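Local coordinates for protein RNA-dependent RNA Polymerase (Bombyx mori cytoplasmic polyhedrosis virus, PDB 6TZ0) that catalyses RNA-templated RNA synthesis, transcribing plus strands from the double-stranded viral genome and probably making the complementary minus strands during replication, at residues A[284-289]-A[715-719]; A[217-221]-A[771-777]; A[59-63]-A[326-331]; A[99-104]-A[346-352]; A[460-466]-A[495-499]. One frame throughout, in Å; residues are numbered along the deposited sequence.

Interaction 1 (A[284-289]-A[715-719])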
# COMPACT_ATOMS: atom_id res chain seq x y z
N LYS A 284 12.62 -12.83 39.13
CA LYS A 284 13.58 -11.83 38.70
C LYS A 284 13.23 -10.48 39.30
O LYS A 284 12.16 -10.28 39.88
CB LYS A 284 13.61 -11.74 37.17
CG LYS A 284 12.34 -11.17 36.57
CD LYS A 284 12.38 -11.23 35.06
CE LYS A 284 13.43 -10.31 34.48
NZ LYS A 284 13.13 -8.88 34.70
N THR A 285 14.15 -9.54 39.16
CA THR A 285 13.90 -8.15 39.53
C THR A 285 13.35 -7.41 38.32
O THR A 285 13.66 -7.74 37.18
CB THR A 285 15.16 -7.47 40.06
OG1 THR A 285 14.85 -6.12 40.43
CG2 THR A 285 16.29 -7.47 39.05
N THR A 286 12.48 -6.43 38.58
CA THR A 286 11.89 -5.63 37.52
C THR A 286 12.27 -4.16 37.65
O THR A 286 11.63 -3.30 37.03
CB THR A 286 10.37 -5.78 37.50
OG1 THR A 286 9.82 -5.40 38.77
CG2 THR A 286 9.98 -7.20 37.19
N SER A 287 13.28 -3.86 38.45
CA SER A 287 13.81 -2.51 38.51
C SER A 287 14.53 -2.18 37.21
O SER A 287 15.01 -3.07 36.51
CB SER A 287 14.76 -2.38 39.69
OG SER A 287 15.89 -3.22 39.53
N GLU A 288 14.61 -0.90 36.89
CA GLU A 288 15.12 -0.42 35.62
C GLU A 288 16.48 0.23 35.79
O GLU A 288 16.84 0.66 36.90
CB GLU A 288 14.13 0.58 35.01
CG GLU A 288 12.77 -0.01 34.68
CD GLU A 288 12.80 -1.04 33.58
OE1 GLU A 288 13.64 -0.92 32.67
OE2 GLU A 288 11.99 -1.99 33.63
N PRO A 289 17.29 0.30 34.73
CA PRO A 289 18.57 1.01 34.83
C PRO A 289 18.38 2.51 34.97
O PRO A 289 17.28 3.04 34.81
CB PRO A 289 19.27 0.66 33.51
CG PRO A 289 18.63 -0.59 33.07
CD PRO A 289 17.21 -0.49 33.49
N LEU A 715 13.38 2.33 25.59
CA LEU A 715 14.25 1.19 25.78
C LEU A 715 14.12 0.71 27.22
O LEU A 715 14.20 1.51 28.15
CB LEU A 715 15.70 1.53 25.41
CG LEU A 715 16.62 2.48 26.16
CD1 LEU A 715 18.03 2.23 25.73
CD2 LEU A 715 16.27 3.94 25.91
N SER A 716 13.89 -0.58 27.38
CA SER A 716 13.48 -1.16 28.64
C SER A 716 14.31 -2.39 28.95
O SER A 716 15.01 -2.94 28.10
CB SER A 716 12.00 -1.53 28.63
OG SER A 716 11.74 -2.56 27.70
N GLN A 717 14.22 -2.83 30.20
CA GLN A 717 14.80 -4.09 30.62
C GLN A 717 13.83 -5.25 30.44
O GLN A 717 14.26 -6.38 30.18
CB GLN A 717 15.27 -3.97 32.07
CG GLN A 717 15.84 -5.22 32.70
CD GLN A 717 16.55 -4.96 34.00
OE1 GLN A 717 16.76 -3.81 34.39
NE2 GLN A 717 16.90 -6.03 34.71
N ASN A 718 12.52 -5.00 30.49
CA ASN A 718 11.60 -6.13 30.55
C ASN A 718 10.34 -5.94 29.71
O ASN A 718 9.32 -6.56 30.02
CB ASN A 718 11.25 -6.43 32.00
CG ASN A 718 10.81 -5.20 32.77
OD1 ASN A 718 10.61 -4.13 32.20
ND2 ASN A 718 10.70 -5.34 34.08
N SER A 719 10.39 -5.16 28.64
CA SER A 719 9.22 -5.00 27.78
C SER A 719 9.66 -4.66 26.37
O SER A 719 10.59 -3.87 26.18
CB SER A 719 8.27 -3.93 28.31
OG SER A 719 8.86 -2.64 28.27

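Interaction 2 (A[217-221]-A[771-777])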
# COMPACT_ATOMS: atom_id res chain seq x y z
N ILE A 217 -16.59 -3.22 29.47
CA ILE A 217 -17.17 -3.79 30.69
C ILE A 217 -17.50 -5.27 30.48
O ILE A 217 -17.22 -6.10 31.35
CB ILE A 217 -18.40 -3.00 31.13
CG1 ILE A 217 -18.03 -1.57 31.50
CG2 ILE A 217 -19.04 -3.62 32.35
CD1 ILE A 217 -19.24 -0.72 31.66
N MET A 218 -18.08 -5.61 29.32
CA MET A 218 -18.36 -7.01 28.99
C MET A 218 -17.09 -7.84 28.89
O MET A 218 -17.13 -9.06 29.13
CB MET A 218 -19.14 -7.07 27.67
CG MET A 218 -20.61 -6.69 27.76
SD MET A 218 -21.63 -8.00 28.45
CE MET A 218 -21.82 -7.43 30.12
N SER A 219 -15.97 -7.22 28.56
CA SER A 219 -14.68 -7.87 28.46
C SER A 219 -14.06 -8.19 29.81
O SER A 219 -13.14 -9.01 29.87
CB SER A 219 -13.74 -6.97 27.66
OG SER A 219 -14.19 -6.85 26.33
N GLY A 220 -14.52 -7.56 30.88
CA GLY A 220 -13.84 -7.68 32.15
C GLY A 220 -12.66 -6.75 32.32
O GLY A 220 -11.93 -6.88 33.31
N ILE A 221 -12.46 -5.82 31.39
CA ILE A 221 -11.35 -4.89 31.48
C ILE A 221 -11.70 -3.70 32.37
O ILE A 221 -10.93 -3.31 33.25
CB ILE A 221 -10.95 -4.44 30.06
CG1 ILE A 221 -10.43 -5.65 29.28
CG2 ILE A 221 -9.92 -3.33 30.10
CD1 ILE A 221 -10.30 -5.41 27.82
N VAL A 771 -8.36 -10.50 25.66
CA VAL A 771 -9.52 -10.12 26.45
C VAL A 771 -9.39 -10.80 27.81
O VAL A 771 -8.62 -11.75 27.98
CB VAL A 771 -10.83 -10.51 25.73
CG1 VAL A 771 -11.15 -11.99 25.91
CG2 VAL A 771 -11.96 -9.64 26.10
N ARG A 772 -10.15 -10.32 28.78
CA ARG A 772 -10.04 -10.81 30.15
C ARG A 772 -11.22 -11.67 30.58
O ARG A 772 -11.05 -12.57 31.41
CB ARG A 772 -9.87 -9.61 31.09
CG ARG A 772 -9.48 -9.95 32.49
CD ARG A 772 -9.16 -8.71 33.27
NE ARG A 772 -8.92 -9.02 34.67
CZ ARG A 772 -8.65 -8.12 35.60
NH1 ARG A 772 -8.58 -6.83 35.28
NH2 ARG A 772 -8.45 -8.49 36.85
N ARG A 773 -12.41 -11.45 30.02
CA ARG A 773 -13.57 -12.31 30.28
C ARG A 773 -14.24 -12.63 28.95
O ARG A 773 -15.03 -11.83 28.43
CB ARG A 773 -14.55 -11.66 31.24
CG ARG A 773 -15.69 -12.58 31.63
CD ARG A 773 -16.63 -12.00 32.68
NE ARG A 773 -17.40 -10.85 32.21
CZ ARG A 773 -17.37 -9.65 32.78
NH1 ARG A 773 -16.63 -9.44 33.85
NH2 ARG A 773 -18.11 -8.66 32.29
N PRO A 774 -13.93 -13.79 28.35
CA PRO A 774 -14.50 -14.13 27.04
C PRO A 774 -15.98 -14.50 27.06
O PRO A 774 -16.62 -14.47 26.00
CB PRO A 774 -13.65 -15.31 26.58
CG PRO A 774 -12.40 -15.21 27.36
CD PRO A 774 -12.80 -14.67 28.69
N GLU A 775 -16.54 -14.84 28.22
CA GLU A 775 -17.94 -15.27 28.27
C GLU A 775 -18.90 -14.10 28.08
O GLU A 775 -19.91 -14.22 27.38
CB GLU A 775 -18.20 -15.98 29.60
CG GLU A 775 -19.61 -16.50 29.77
CD GLU A 775 -19.95 -17.62 28.81
OE1 GLU A 775 -19.04 -18.37 28.41
OE2 GLU A 775 -21.14 -17.74 28.45
N GLY A 776 -18.58 -12.95 28.69
CA GLY A 776 -19.36 -11.75 28.44
C GLY A 776 -19.24 -11.26 27.01
O GLY A 776 -20.19 -10.70 26.45
N LEU A 777 -18.09 -11.51 26.39
CA LEU A 777 -17.93 -11.23 24.97
C LEU A 777 -18.77 -12.17 24.12
O LEU A 777 -19.28 -11.77 23.06
CB LEU A 777 -16.44 -11.31 24.64
CG LEU A 777 -15.85 -11.03 23.27
CD1 LEU A 777 -14.58 -10.27 23.44
CD2 LEU A 777 -15.53 -12.35 22.66

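Interaction 3 (A[59-63]-A[326-331])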
# COMPACT_ATOMS: atom_id res chain seq x y z
N ASP A 59 -11.89 -1.69 41.48
CA ASP A 59 -11.15 -1.41 40.25
C ASP A 59 -10.89 -2.72 39.51
O ASP A 59 -11.51 -3.75 39.79
CB ASP A 59 -9.87 -0.61 40.57
CG ASP A 59 -8.90 -1.35 41.48
OD1 ASP A 59 -9.21 -2.45 41.99
OD2 ASP A 59 -7.80 -0.81 41.70
N SER A 60 -9.97 -2.70 38.55
CA SER A 60 -9.63 -3.91 37.81
C SER A 60 -8.88 -4.93 38.65
O SER A 60 -8.81 -6.10 38.26
CB SER A 60 -8.80 -3.56 36.58
OG SER A 60 -9.55 -2.78 35.67
N ASN A 61 -8.31 -4.53 39.78
CA ASN A 61 -7.55 -5.43 40.63
C ASN A 61 -8.16 -5.58 42.02
O ASN A 61 -7.50 -6.10 42.92
CB ASN A 61 -6.09 -4.98 40.71
CG ASN A 61 -5.32 -5.31 39.45
OD1 ASN A 61 -5.38 -6.43 38.95
ND2 ASN A 61 -4.64 -4.33 38.90
N GLY A 62 -9.40 -5.15 42.20
CA GLY A 62 -10.14 -5.44 43.41
C GLY A 62 -10.00 -4.44 44.53
O GLY A 62 -10.33 -4.77 45.68
N ASN A 63 -9.54 -3.23 44.26
CA ASN A 63 -9.41 -2.20 45.28
C ASN A 63 -10.56 -1.21 45.17
O ASN A 63 -11.01 -0.90 44.07
CB ASN A 63 -8.08 -1.47 45.14
CG ASN A 63 -6.89 -2.40 45.26
OD1 ASN A 63 -6.15 -2.61 44.31
ND2 ASN A 63 -6.70 -2.96 46.45
N ASN A 326 0.77 -8.90 37.10
CA ASN A 326 -0.60 -8.96 36.61
C ASN A 326 -1.39 -7.73 37.02
O ASN A 326 -2.33 -7.34 36.31
CB ASN A 326 -1.30 -10.22 37.12
CG ASN A 326 -0.63 -11.48 36.63
OD1 ASN A 326 -0.00 -11.49 35.58
ND2 ASN A 326 -0.78 -12.56 37.38
N ASP A 327 -1.00 -7.09 38.12
CA ASP A 327 -1.64 -5.84 38.53
C ASP A 327 -1.37 -4.74 37.52
O ASP A 327 -2.29 -4.01 37.11
CB ASP A 327 -1.16 -5.43 39.91
CG ASP A 327 -1.64 -6.36 40.99
OD1 ASP A 327 -2.65 -7.06 40.76
OD2 ASP A 327 -1.05 -6.37 42.08
N VAL A 328 -0.12 -4.63 37.09
CA VAL A 328 0.27 -3.63 36.10
C VAL A 328 -0.38 -3.95 34.76
O VAL A 328 -0.81 -3.04 34.04
CB VAL A 328 1.80 -3.56 36.00
CG1 VAL A 328 2.24 -2.47 35.04
CG2 VAL A 328 2.39 -3.36 37.36
N ALA A 329 -0.52 -5.24 34.43
CA ALA A 329 -1.18 -5.63 33.19
C ALA A 329 -2.66 -5.25 33.19
O ALA A 329 -3.18 -4.75 32.18
CB ALA A 329 -1.03 -7.13 32.98
N ASN A 330 -3.34 -5.44 34.33
CA ASN A 330 -4.76 -5.13 34.41
C ASN A 330 -5.01 -3.63 34.36
O ASN A 330 -5.90 -3.17 33.64
CB ASN A 330 -5.35 -5.73 35.68
CG ASN A 330 -5.35 -7.24 35.67
OD1 ASN A 330 -5.59 -7.87 34.64
ND2 ASN A 330 -5.06 -7.84 36.81
N TYR A 331 -4.22 -2.84 35.11
CA TYR A 331 -4.38 -1.40 35.03
C TYR A 331 -3.98 -0.85 33.67
O TYR A 331 -4.55 0.15 33.22
CB TYR A 331 -3.58 -0.68 36.11
CG TYR A 331 -4.05 -0.86 37.52
CD1 TYR A 331 -5.32 -0.46 37.90
CD2 TYR A 331 -3.18 -1.30 38.51
CE1 TYR A 331 -5.74 -0.59 39.20
CE2 TYR A 331 -3.59 -1.42 39.82
CZ TYR A 331 -4.88 -1.07 40.16
OH TYR A 331 -5.30 -1.18 41.46

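Interaction 4 (A[99-104]-A[346-352])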
# COMPACT_ATOMS: atom_id res chain seq x y z
N HIS A 99 -2.81 25.84 11.64
CA HIS A 99 -4.21 25.88 12.01
C HIS A 99 -4.45 24.84 13.09
O HIS A 99 -3.95 23.72 13.00
CB HIS A 99 -5.13 25.68 10.80
CG HIS A 99 -5.01 24.34 10.14
ND1 HIS A 99 -4.02 24.06 9.23
CD2 HIS A 99 -5.76 23.23 10.24
CE1 HIS A 99 -4.17 22.82 8.80
NE2 HIS A 99 -5.22 22.29 9.40
N LYS A 100 -5.19 25.25 14.12
CA LYS A 100 -5.21 24.50 15.38
C LYS A 100 -5.96 23.18 15.25
O LYS A 100 -5.53 22.17 15.81
CB LYS A 100 -5.82 25.37 16.48
CG LYS A 100 -5.83 24.73 17.84
CD LYS A 100 -6.35 25.68 18.90
CE LYS A 100 -5.33 26.76 19.19
NZ LYS A 100 -4.08 26.20 19.78
N TYR A 101 -7.07 23.17 14.52
CA TYR A 101 -7.95 22.02 14.51
C TYR A 101 -7.88 21.31 13.17
O TYR A 101 -7.95 21.95 12.12
CB TYR A 101 -9.39 22.45 14.81
CG TYR A 101 -9.51 23.11 16.16
CD1 TYR A 101 -9.49 22.36 17.32
CD2 TYR A 101 -9.64 24.49 16.26
CE1 TYR A 101 -9.59 22.97 18.55
CE2 TYR A 101 -9.74 25.10 17.48
CZ TYR A 101 -9.72 24.33 18.63
OH TYR A 101 -9.83 24.93 19.86
N ASP A 102 -7.74 19.99 13.22
CA ASP A 102 -7.83 19.15 12.03
C ASP A 102 -9.07 18.29 12.03
O ASP A 102 -9.28 17.53 11.08
CB ASP A 102 -6.59 18.26 11.92
CG ASP A 102 -5.34 19.04 11.62
OD1 ASP A 102 -5.44 20.12 11.00
OD2 ASP A 102 -4.24 18.57 11.99
N TYR A 103 -9.89 18.37 13.07
CA TYR A 103 -11.02 17.48 13.24
C TYR A 103 -12.24 18.31 13.64
O TYR A 103 -12.19 19.54 13.67
CB TYR A 103 -10.69 16.36 14.24
CG TYR A 103 -9.66 15.38 13.71
CD1 TYR A 103 -10.06 14.28 12.96
CD2 TYR A 103 -8.31 15.56 13.92
CE1 TYR A 103 -9.14 13.39 12.46
CE2 TYR A 103 -7.38 14.68 13.42
CZ TYR A 103 -7.80 13.60 12.68
OH TYR A 103 -6.89 12.70 12.18
N LEU A 104 -13.33 17.62 13.95
CA LEU A 104 -14.62 18.27 14.20
C LEU A 104 -14.61 18.93 15.58
O LEU A 104 -14.55 18.24 16.60
CB LEU A 104 -15.74 17.24 14.07
CG LEU A 104 -17.23 17.59 13.98
CD1 LEU A 104 -17.86 17.63 15.33
CD2 LEU A 104 -17.42 18.94 13.31
N ALA A 346 -11.63 10.06 11.42
CA ALA A 346 -11.81 10.51 10.05
C ALA A 346 -12.44 11.89 10.00
O ALA A 346 -13.45 12.13 10.68
CB ALA A 346 -12.70 9.56 9.26
N THR A 347 -11.87 12.76 9.18
CA THR A 347 -12.47 14.03 8.78
C THR A 347 -12.13 14.29 7.32
O THR A 347 -11.79 13.37 6.56
CB THR A 347 -12.02 15.20 9.66
OG1 THR A 347 -10.60 15.16 9.84
CG2 THR A 347 -12.78 15.25 10.96
N LEU A 348 -12.29 15.55 6.91
CA LEU A 348 -11.88 15.99 5.58
C LEU A 348 -10.38 15.82 5.42
O LEU A 348 -9.60 16.21 6.29
CB LEU A 348 -12.25 17.46 5.37
CG LEU A 348 -13.71 17.91 5.36
CD1 LEU A 348 -13.75 19.42 5.27
CD2 LEU A 348 -14.49 17.29 4.23
N THR A 349 -9.97 15.27 4.27
CA THR A 349 -8.56 15.03 4.02
C THR A 349 -7.77 16.30 3.75
O THR A 349 -6.54 16.28 3.85
CB THR A 349 -8.40 14.06 2.86
OG1 THR A 349 -7.02 13.92 2.53
CG2 THR A 349 -9.16 14.56 1.69
N GLU A 350 -8.45 17.42 3.45
CA GLU A 350 -7.75 18.70 3.38
C GLU A 350 -7.26 19.14 4.75
O GLU A 350 -6.30 19.91 4.84
CB GLU A 350 -8.67 19.77 2.80
CG GLU A 350 -9.16 19.55 1.38
CD GLU A 350 -10.48 18.80 1.33
OE1 GLU A 350 -11.01 18.44 2.40
OE2 GLU A 350 -11.01 18.60 0.23
N LEU A 351 -7.90 18.67 5.82
CA LEU A 351 -7.49 19.04 7.17
C LEU A 351 -6.34 18.19 7.68
O LEU A 351 -5.49 18.68 8.43
CB LEU A 351 -8.67 18.95 8.12
CG LEU A 351 -9.79 19.97 7.94
CD1 LEU A 351 -10.95 19.65 8.85
CD2 LEU A 351 -9.27 21.37 8.21
N SER A 352 -6.28 16.92 7.28
CA SER A 352 -5.25 16.00 7.75
C SER A 352 -4.12 15.83 6.75
O SER A 352 -3.16 15.11 7.05
CB SER A 352 -5.87 14.64 8.05
OG SER A 352 -4.87 13.71 8.43

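Interaction 5 (A[460-466]-A[495-499])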
# COMPACT_ATOMS: atom_id res chain seq x y z
N TYR A 460 3.60 -1.72 -24.58
CA TYR A 460 4.39 -2.22 -23.46
C TYR A 460 5.89 -2.17 -23.76
O TYR A 460 6.69 -1.99 -22.84
CB TYR A 460 3.96 -3.64 -23.11
CG TYR A 460 4.74 -4.28 -21.99
CD1 TYR A 460 4.55 -3.89 -20.68
CD2 TYR A 460 5.64 -5.30 -22.25
CE1 TYR A 460 5.26 -4.48 -19.65
CE2 TYR A 460 6.35 -5.90 -21.24
CZ TYR A 460 6.16 -5.48 -19.94
OH TYR A 460 6.87 -6.07 -18.93
N ARG A 461 6.27 -2.31 -25.02
CA ARG A 461 7.67 -2.30 -25.43
C ARG A 461 8.12 -0.96 -25.98
O ARG A 461 9.23 -0.85 -26.50
CB ARG A 461 7.91 -3.38 -26.48
CG ARG A 461 7.58 -4.79 -26.04
CD ARG A 461 8.56 -5.33 -25.03
NE ARG A 461 8.27 -6.72 -24.72
CZ ARG A 461 8.92 -7.45 -23.81
NH1 ARG A 461 9.91 -6.92 -23.12
NH2 ARG A 461 8.57 -8.70 -23.61
N THR A 462 7.28 0.07 -25.89
CA THR A 462 7.54 1.37 -26.47
C THR A 462 8.13 2.30 -25.43
O THR A 462 7.54 2.46 -24.36
CB THR A 462 6.26 1.96 -27.03
OG1 THR A 462 5.73 1.09 -28.04
CG2 THR A 462 6.50 3.32 -27.64
N PRO A 463 9.28 2.93 -25.71
CA PRO A 463 9.94 3.74 -24.67
C PRO A 463 9.23 5.04 -24.34
O PRO A 463 9.49 5.60 -23.26
CB PRO A 463 11.33 4.01 -25.28
CG PRO A 463 11.51 2.96 -26.30
CD PRO A 463 10.16 2.71 -26.87
N GLU A 464 8.35 5.55 -25.20
CA GLU A 464 7.68 6.81 -24.92
C GLU A 464 6.58 6.68 -23.87
O GLU A 464 6.09 7.71 -23.39
CB GLU A 464 7.10 7.38 -26.21
CG GLU A 464 8.16 7.86 -27.18
CD GLU A 464 8.89 9.09 -26.67
OE1 GLU A 464 8.26 9.93 -26.00
OE2 GLU A 464 10.11 9.21 -26.93
N ARG A 465 6.20 5.46 -23.51
CA ARG A 465 5.23 5.21 -22.46
C ARG A 465 5.70 5.76 -21.11
O ARG A 465 4.90 6.34 -20.36
CB ARG A 465 4.97 3.71 -22.39
CG ARG A 465 4.08 3.27 -21.28
CD ARG A 465 3.64 1.84 -21.47
NE ARG A 465 4.72 0.86 -21.48
CZ ARG A 465 5.21 0.25 -20.40
NH1 ARG A 465 6.17 -0.64 -20.53
NH2 ARG A 465 4.72 0.53 -19.20
N ILE A 466 6.99 5.64 -20.82
CA ILE A 466 7.54 6.10 -19.55
C ILE A 466 7.51 7.62 -19.46
O ILE A 466 7.12 8.20 -18.44
CB ILE A 466 8.97 5.55 -19.39
CG1 ILE A 466 8.99 4.03 -19.56
CG2 ILE A 466 9.55 5.97 -18.07
CD1 ILE A 466 8.15 3.28 -18.56
N ASP A 495 2.50 2.73 -15.14
CA ASP A 495 3.84 2.96 -15.65
C ASP A 495 4.76 3.58 -14.61
O ASP A 495 5.95 3.22 -14.55
CB ASP A 495 3.76 3.83 -16.89
CG ASP A 495 2.92 3.21 -17.97
OD1 ASP A 495 2.90 1.97 -18.08
OD2 ASP A 495 2.23 3.97 -18.69
N ARG A 496 4.25 4.48 -13.77
CA ARG A 496 4.99 4.86 -12.57
C ARG A 496 5.14 3.69 -11.62
O ARG A 496 6.13 3.61 -10.89
CB ARG A 496 4.32 6.02 -11.85
CG ARG A 496 4.46 7.36 -12.50
CD ARG A 496 3.82 8.38 -11.59
NE ARG A 496 3.82 9.73 -12.14
CZ ARG A 496 4.79 10.61 -11.94
NH1 ARG A 496 5.85 10.28 -11.22
NH2 ARG A 496 4.70 11.82 -12.47
N LEU A 497 4.16 2.78 -11.60
CA LEU A 497 4.32 1.55 -10.84
C LEU A 497 5.36 0.65 -11.47
O LEU A 497 6.05 -0.11 -10.78
CB LEU A 497 2.97 0.84 -10.72
CG LEU A 497 2.87 -0.33 -9.75
CD1 LEU A 497 3.07 0.17 -8.34
CD2 LEU A 497 1.55 -1.05 -9.89
N PHE A 498 5.49 0.72 -12.80
CA PHE A 498 6.47 -0.09 -13.51
C PHE A 498 7.88 0.41 -13.30
O PHE A 498 8.83 -0.38 -13.32
CB PHE A 498 6.12 -0.11 -14.99
CG PHE A 498 7.01 -0.98 -15.82
CD1 PHE A 498 6.85 -2.35 -15.81
CD2 PHE A 498 8.01 -0.43 -16.60
CE1 PHE A 498 7.66 -3.16 -16.58
CE2 PHE A 498 8.82 -1.23 -17.36
CZ PHE A 498 8.65 -2.59 -17.35
N LEU A 499 8.06 1.72 -13.11
CA LEU A 499 9.40 2.25 -12.86
C LEU A 499 9.94 1.82 -11.50
O LEU A 499 11.15 1.67 -11.33
CB LEU A 499 9.41 3.77 -12.97
CG LEU A 499 9.34 4.33 -14.38
CD1 LEU A 499 9.30 5.84 -14.32
CD2 LEU A 499 10.55 3.85 -15.15

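Interaction 1 (A[284-289]-A[715-719])
Start with Glu288, whose side chain takes the one clear hydrogen bond between the segments. Its CA-to-CB bond runs sideways, but chi1 and chi2 both in the m well fold the carboxylate back onto 715-719, where OE1 accepts a hydrogen bond from the backbone N of Gln717 at 3.2 Å. Gln717 does the reverse: an extended t,t chain reaches straight across to lie along the backbone of 285-288 and beside the Pro289 ring, and it gives up more surface than any other residue here. Asn718, in a p rotamer, sits against Thr286, whose own hydroxyl is bonded to Leu261 O in helix 257-264. Lys284 curls round, so that its NZ donates to Thr285 O at 2.8 Å while staying 4.1 Å from Asn718 CB. Ser716 still pairs through its backbone with Leu543. The contact thus joins the end of the N-terminal hairpin 266-272/278-285 to the residues following edge strand 711-716 of the palm sheet in the right-hand-shaped polymerase fold.

Interaction 2 (A[217-221]-A[771-777])
The carbonyl of Ser219 is the polar centre: Arg773 N lies 2.6 Å from Ser219 O, and Arg772 N 3.4 Å from the same Ser219 O, two weak hydrogen bonds with bent geometry. The Arg773 guanidinium then reaches the end of helix 206-218, its NH2 2.9 Å from Ile217 O and 3.3 Å from Met218 O, with Gly220 CA over one face. Gly220, at positive phi, closes a Schellman motif in which its N bonds back to Ile217 O at 3.1 Å; a CB here would collide with its own backbone and crowd Arg773 CB. Gly776 lets helix 774-786 come in close, its CA making a CA-H...O contact of 3.6 Å to Met218 O, a spot where a side chain would clash. Farther out, Ser219 CB meets Val771 CG2 at 3.6 Å, and Arg772 runs past Gly220 O to bond Ser60. One helix therefore ends where another begins, and the Arg773 guanidinium and the backbone NH groups of Arg772 and Arg773 gather round the carbonyls at the first helix's C-terminus.

Interaction 3 (A[59-63]-A[326-331])
Three hydrogen bonds hold the turn 59-63 on the side of helix 325-339, and two of them belong to one side chain. Asn61 spends both ends of its amide on the helix: ND2 donates to Asp327 O at 3.0 Å, and OD1 accepts from Asn330 ND2 at 2.6 Å, so the amide spans nearly one helical turn. The third is the phenol of Tyr331, where OH donates to Asp59 OD2 at a short 2.5 Å.

The turn is braced from within as well. Asp59 OD1 takes a very short bond of 2.4 Å from Asn63 N and a weak one of 3.2 Å from Asn61 N, while Gly62, at positive phi, completes the type I beta turn begun by Asp59. The turn connects strands 54-58 and 64-68.

Packing is modest. Asn61 ND2 lies over one face of the Tyr331 ring, 3.2 Å from Tyr331 CE2, and Ser60 CB sits 4.2 Å from Asn330 CB. Beyond the pair, Ser60 OG bonds Glu226, and Tyr331 also packs on Tyr314 and Ala318 of helix 309-320.

Chemically this is a polar seam: amides, a carboxylate and a phenol do the joining, so the contact depends on directional bonds, with Asp59 using one oxygen to shape the turn and the other to hold Tyr331.

Interaction 4 (A[99-104]-A[346-352])
Tyr103 lays its ring beside Thr347, Tyr103 CD1 coming within 3.3 Å of Thr347 OG1, although its CA-to-CB bond points away from 346-352; the m rotamer brings the ring back, its edge 4.3 Å (CE1) from Ala346 N. The Thr347 hydroxyl has a definite job: OG1 donates to Asp102 O at 3.0 Å, the hydrogen bond that ties the loop to the residues leading into helix 349-356. Four residues on, in the first turn of the helix, Leu351 gives up the most surface in the contact, packed against the backbone of 101-102, with Tyr101 O 4.2 Å from Leu351 CD2. Leu132 of helix 121-134 also packs on Thr347, Leu348 and Leu351. Leu348 is the N-cap residue of helix 349-356, so the contact straddles that helix's start. The side chain of Tyr103 also comes about 4 Å from that of Arg485, a residue that binds UTP, although none is bound here: an N-terminal loop packs on the start of helix 349-356 beside a nucleotide-binding position.

Interaction 5 (A[460-466]-A[495-499])
Phe498 is the main bump. With chi1 at t it projects from helix 494-499 into a hollow lined by Tyr460, Arg465 and Ile466. Tyr460 forms one wall, turning its edge toward the Phe498 face in an offset edge-to-face pair, centroids 5.9 Å apart and planes at 70°. Ile466 CD1 touches Phe498 CD2 at 4.2 Å, and the Arg465 guanidinium lies over the ring face, CZ 5.1 Å from the centroid, at most a weak cation-pi attraction. A second fit is made by Ile466 CG2 against Leu499 CD2, 3.7 Å apart. Phe579 and Trp417 add further rings around Phe498.

Arg465 reaches across to 495-499. Its NH2 forms a salt bridge to Asp495 OD1 at 2.6 Å, while NH1 donates to Tyr460 O at 2.7 Å, holding the preceding loop against its own helix; NE donates to Glu459 O. The Tyr460 hydroxyl goes to Asp414. On neighbouring residues the loop meets another protein: Thr462 bonds Asn170 of Viral structural protein 4.

A buried charge pair thus sits beside an aromatic and aliphatic cluster, and the arginine's cost of burial is met by a carboxylate and two backbone carbonyls.

In the fold
Interactions 2 and 3 form one continuous patch, their centres 14 Å apart: Arg772 NH2 lies 2.8 Å from Ser60 O, and Ser60 OG 2.8 Å from Ile221 O, both probable hydrogen bonds, so the 59-63 turn meets both segments of interaction 2. Interaction 1 is about 8 Å from interaction 3 at the nearest atoms. Interaction 4 stands apart, centres 37 Å from interactions 3 and 5, and is the one beside Arg485, which binds UTP, absent here. Interaction 5 lies across the chain's centre from interactions 2 and 3, its centre 59 Å from that of interaction 3. In sequence, interaction 1 is nested inside the loop closed by interaction 2, while interactions 3 and 4 cross each other and both of those.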